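Hydratase ChsH1 (Mycobacterium tuberculosis, PDB 4W78) forms with ChsH2 an enoyl-CoA hydratase that adds water to a steroid enoyl-CoA during cholesterol side-chain degradation. Local coordinates at residues G96-Q107 and E157-P167. Residues are numbered along the deposited sequence; the frame is centred on the assembly and turned at random.
Sequences GYIGVVATNCEQ and EMNWRILKFKP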
# COMPACT_ATOMS: atom_id res chain seq x y z
N GLY A 96 -17.83 -3.03 -29.39
CA GLY A 96 -18.61 -3.93 -28.56
C GLY A 96 -17.81 -4.89 -27.69
O GLY A 96 -18.37 -5.61 -26.86
N TYR A 97 -16.49 -4.89 -27.87
CA TYR A 97 -15.64 -5.80 -27.11
C TYR A 97 -15.29 -5.17 -25.77
O TYR A 97 -14.14 -4.82 -25.52
CB TYR A 97 -14.37 -6.13 -27.91
CG TYR A 97 -14.65 -6.75 -29.26
CD1 TYR A 97 -14.83 -8.12 -29.39
CD2 TYR A 97 -14.73 -5.96 -30.41
CE1 TYR A 97 -15.09 -8.70 -30.62
CE2 TYR A 97 -14.99 -6.53 -31.64
CZ TYR A 97 -15.16 -7.90 -31.75
OH TYR A 97 -15.42 -8.47 -32.97
N ILE A 98 -16.28 -5.03 -24.90
CA ILE A 98 -16.12 -4.26 -23.67
C ILE A 98 -15.43 -5.03 -22.54
O ILE A 98 -14.95 -4.42 -21.58
CB ILE A 98 -17.48 -3.71 -23.17
CG1 ILE A 98 -18.50 -4.84 -23.06
CG2 ILE A 98 -17.97 -2.64 -24.12
CD1 ILE A 98 -19.90 -4.39 -22.69
N GLY A 99 -15.38 -6.35 -22.66
CA GLY A 99 -14.70 -7.16 -21.68
C GLY A 99 -13.20 -7.14 -21.88
O GLY A 99 -12.73 -6.88 -22.99
N VAL A 100 -12.45 -7.38 -20.81
CA VAL A 100 -10.99 -7.46 -20.92
C VAL A 100 -10.42 -8.44 -19.89
O VAL A 100 -10.92 -8.56 -18.77
CB VAL A 100 -10.32 -6.06 -20.80
CG1 VAL A 100 -10.49 -5.48 -19.40
CG2 VAL A 100 -8.84 -6.14 -21.17
N VAL A 101 -9.39 -9.17 -20.30
CA VAL A 101 -8.64 -10.03 -19.39
C VAL A 101 -7.20 -10.06 -19.86
O VAL A 101 -6.94 -10.06 -21.07
CB VAL A 101 -9.24 -11.47 -19.30
CG1 VAL A 101 -9.17 -12.18 -20.65
CG2 VAL A 101 -8.54 -12.29 -18.23
N ALA A 102 -6.25 -10.05 -18.93
CA ALA A 102 -4.86 -10.27 -19.32
C ALA A 102 -4.63 -11.77 -19.43
O ALA A 102 -5.09 -12.55 -18.59
CB ALA A 102 -3.92 -9.63 -18.31
N THR A 103 -3.93 -12.19 -20.48
CA THR A 103 -3.73 -13.62 -20.72
C THR A 103 -2.29 -14.09 -20.50
O THR A 103 -2.06 -15.21 -20.02
CB THR A 103 -4.17 -14.02 -22.15
OG1 THR A 103 -3.35 -13.35 -23.10
CG2 THR A 103 -5.64 -13.64 -22.38
N ASN A 104 -1.33 -13.25 -20.87
CA ASN A 104 0.09 -13.60 -20.76
C ASN A 104 0.91 -12.37 -20.45
O ASN A 104 0.62 -11.28 -20.95
CB ASN A 104 0.64 -14.15 -22.08
CG ASN A 104 -0.27 -15.14 -22.73
OD1 ASN A 104 -1.26 -14.77 -23.36
ND2 ASN A 104 0.07 -16.42 -22.61
N CYS A 105 1.96 -12.55 -19.67
CA CYS A 105 2.89 -11.49 -19.30
C CYS A 105 4.27 -12.13 -19.27
O CYS A 105 4.52 -13.01 -18.44
CB CYS A 105 2.56 -11.00 -17.87
SG CYS A 105 3.79 -9.86 -17.12
N GLU A 106 5.18 -11.71 -20.15
CA GLU A 106 6.55 -12.21 -20.11
C GLU A 106 7.51 -11.07 -19.84
O GLU A 106 7.60 -10.14 -20.63
CB GLU A 106 6.94 -12.88 -21.42
CG GLU A 106 8.37 -13.39 -21.42
CD GLU A 106 8.88 -13.69 -22.81
OE1 GLU A 106 8.10 -13.54 -23.78
OE2 GLU A 106 10.06 -14.09 -22.93
N GLN A 107 8.23 -11.14 -18.73
CA GLN A 107 9.18 -10.09 -18.36
C GLN A 107 10.61 -10.59 -18.48
O GLN A 107 10.92 -11.71 -18.07
CB GLN A 107 8.92 -9.60 -16.93
CG GLN A 107 7.54 -8.95 -16.74
CD GLN A 107 7.41 -8.18 -15.43
OE1 GLN A 107 8.13 -8.43 -14.47
NE2 GLN A 107 6.46 -7.24 -15.39
N GLU A 157 12.27 -5.54 -19.99
CA GLU A 157 11.25 -5.43 -21.01
C GLU A 157 10.13 -6.41 -20.73
O GLU A 157 10.29 -7.34 -19.93
CB GLU A 157 11.81 -5.57 -22.43
CG GLU A 157 12.44 -6.87 -22.84
CD GLU A 157 12.72 -6.86 -24.34
OE1 GLU A 157 12.19 -7.72 -25.06
OE2 GLU A 157 13.43 -5.95 -24.81
N MET A 158 8.99 -6.17 -21.34
CA MET A 158 7.82 -7.01 -21.12
C MET A 158 7.02 -7.15 -22.38
O MET A 158 6.84 -6.19 -23.12
CB MET A 158 6.96 -6.39 -20.02
CG MET A 158 5.63 -7.07 -19.82
SD MET A 158 4.82 -6.46 -18.34
CE MET A 158 4.33 -4.82 -18.83
N ASN A 159 6.55 -8.37 -22.65
CA ASN A 159 5.54 -8.61 -23.65
C ASN A 159 4.26 -8.89 -22.87
O ASN A 159 4.22 -9.80 -22.03
CB ASN A 159 5.93 -9.80 -24.51
CG ASN A 159 7.25 -9.59 -25.25
OD1 ASN A 159 7.49 -8.53 -25.84
ND2 ASN A 159 8.12 -10.59 -25.21
N TRP A 160 3.24 -8.06 -23.10
CA TRP A 160 1.98 -8.07 -22.34
C TRP A 160 0.87 -8.38 -23.33
O TRP A 160 0.78 -7.74 -24.36
CB TRP A 160 1.75 -6.66 -21.78
CG TRP A 160 0.63 -6.56 -20.81
CD1 TRP A 160 -0.63 -6.06 -21.02
CD2 TRP A 160 0.69 -6.95 -19.46
NE1 TRP A 160 -1.36 -6.15 -19.85
CE2 TRP A 160 -0.56 -6.69 -18.88
CE3 TRP A 160 1.70 -7.51 -18.68
CZ2 TRP A 160 -0.83 -6.97 -17.54
CZ3 TRP A 160 1.47 -7.76 -17.42
CH2 TRP A 160 0.21 -7.51 -16.82
N ARG A 161 0.02 -9.36 -23.02
CA ARG A 161 -1.05 -9.71 -23.94
C ARG A 161 -2.39 -9.69 -23.23
O ARG A 161 -2.55 -10.28 -22.15
CB ARG A 161 -0.80 -11.08 -24.56
CG ARG A 161 -1.79 -11.53 -25.62
CD ARG A 161 -1.33 -12.92 -26.09
NE ARG A 161 -2.15 -13.53 -27.13
CZ ARG A 161 -2.74 -14.72 -27.00
NH1 ARG A 161 -2.62 -15.41 -25.87
NH2 ARG A 161 -3.46 -15.21 -27.99
N ILE A 162 -3.36 -9.01 -23.84
CA ILE A 162 -4.71 -8.99 -23.30
C ILE A 162 -5.70 -9.44 -24.36
O ILE A 162 -5.40 -9.45 -25.56
CB ILE A 162 -5.12 -7.58 -22.81
CG1 ILE A 162 -5.23 -6.61 -23.99
CG2 ILE A 162 -4.14 -7.07 -21.77
CD1 ILE A 162 -5.83 -5.23 -23.62
N LEU A 163 -6.89 -9.81 -23.89
CA LEU A 163 -8.00 -10.17 -24.75
C LEU A 163 -9.14 -9.20 -24.49
O LEU A 163 -9.59 -9.06 -23.35
CB LEU A 163 -8.45 -11.60 -24.44
CG LEU A 163 -9.75 -12.05 -25.09
CD1 LEU A 163 -9.64 -12.13 -26.61
CD2 LEU A 163 -10.18 -13.39 -24.49
N LYS A 164 -9.59 -8.51 -25.53
CA LYS A 164 -10.82 -7.72 -25.45
C LYS A 164 -11.92 -8.53 -26.09
O LYS A 164 -11.81 -8.95 -27.24
CB LYS A 164 -10.67 -6.39 -26.20
CG LYS A 164 -9.67 -5.44 -25.57
CD LYS A 164 -10.27 -4.77 -24.35
CE LYS A 164 -11.34 -3.78 -24.74
NZ LYS A 164 -12.25 -3.51 -23.59
N PHE A 165 -13.01 -8.76 -25.35
CA PHE A 165 -14.00 -9.72 -25.80
C PHE A 165 -15.42 -9.19 -25.61
O PHE A 165 -15.64 -8.28 -24.82
CB PHE A 165 -13.83 -11.06 -25.07
CG PHE A 165 -14.02 -10.98 -23.57
CD1 PHE A 165 -12.97 -10.67 -22.73
CD2 PHE A 165 -15.27 -11.22 -23.01
CE1 PHE A 165 -13.15 -10.60 -21.36
CE2 PHE A 165 -15.45 -11.15 -21.64
CZ PHE A 165 -14.40 -10.84 -20.82
N LYS A 166 -16.35 -9.78 -26.35
CA LYS A 166 -17.77 -9.52 -26.18
C LYS A 166 -18.31 -10.42 -25.08
O LYS A 166 -18.26 -11.64 -25.19
CB LYS A 166 -18.52 -9.82 -27.48
CG LYS A 166 -18.42 -8.75 -28.55
CD LYS A 166 -19.21 -9.14 -29.78
CE LYS A 166 -19.54 -7.94 -30.64
NZ LYS A 166 -18.31 -7.19 -30.99
N PRO A 167 -18.83 -9.81 -24.00
CA PRO A 167 -19.41 -10.58 -22.89
C PRO A 167 -20.65 -11.34 -23.34
O PRO A 167 -21.19 -11.04 -24.41
CB PRO A 167 -19.80 -9.49 -21.88
CG PRO A 167 -18.89 -8.34 -22.21
CD PRO A 167 -18.80 -8.37 -23.71
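Lys166 NZ stands over one face of the Tyr97 ring, 3.4 Å from its centroid and displaced toward the rim, which meets the criterion for a cation-pi contact. The same ammonium also donates to Ala95 O. A second ring, that of Phe165, lies across Gly99: Gly99 CA sits above the middle of its face, 3.8 Å from the centroid, a CH-pi contact that brings the ring flat onto bare backbone. Phe165 gets there because its CG is wedged between the backbone N and the carbonyl carbon (chi1 62°). On the other side of the sheet, Cys105 SG approaches the edge of the Trp160 indole, 4.4 Å from the centroid of the six-membered ring.

Halfway along, the extended Arg161 chain lies alongside Asn104, and NH1 donates to Asn104 OD1 (2.9 Å, N-H...O angle 163°) almost exactly within the guanidinium plane. Thr103 OG1 lies on the other face of the amide, 2.5 Å from Asn104 OD1, short enough to leave that bond doubtful. The Phe141 ring adds a cation-pi partner to Arg161. Further on, Asn159 ND2 reaches Glu106 OE1 from above the carboxylate plane (3.3 Å). Lys164 NZ bonds only weakly to Tyr97 O and Gly99 O; its salt bridge is with Asp93.

Antiparallel backbone pairing, such as Leu163 N to Val101 O at 2.8 Å, carries two classic beta bulges: one where the pairing starts, with Ile98 and Gly99 both facing Phe165, and one inside it, where Thr103 and Asn104 both face Arg161 and the register shifts by one. Residues 104–107 also pair with a strand of the ChsH2 chain, continuing the sheet across the interface. Strand 99–109, outermost within this chain, thus joins strand 153–165 to the partner subunit, consistent with the antiparallel sheet of a MaoC-like hotdog fold.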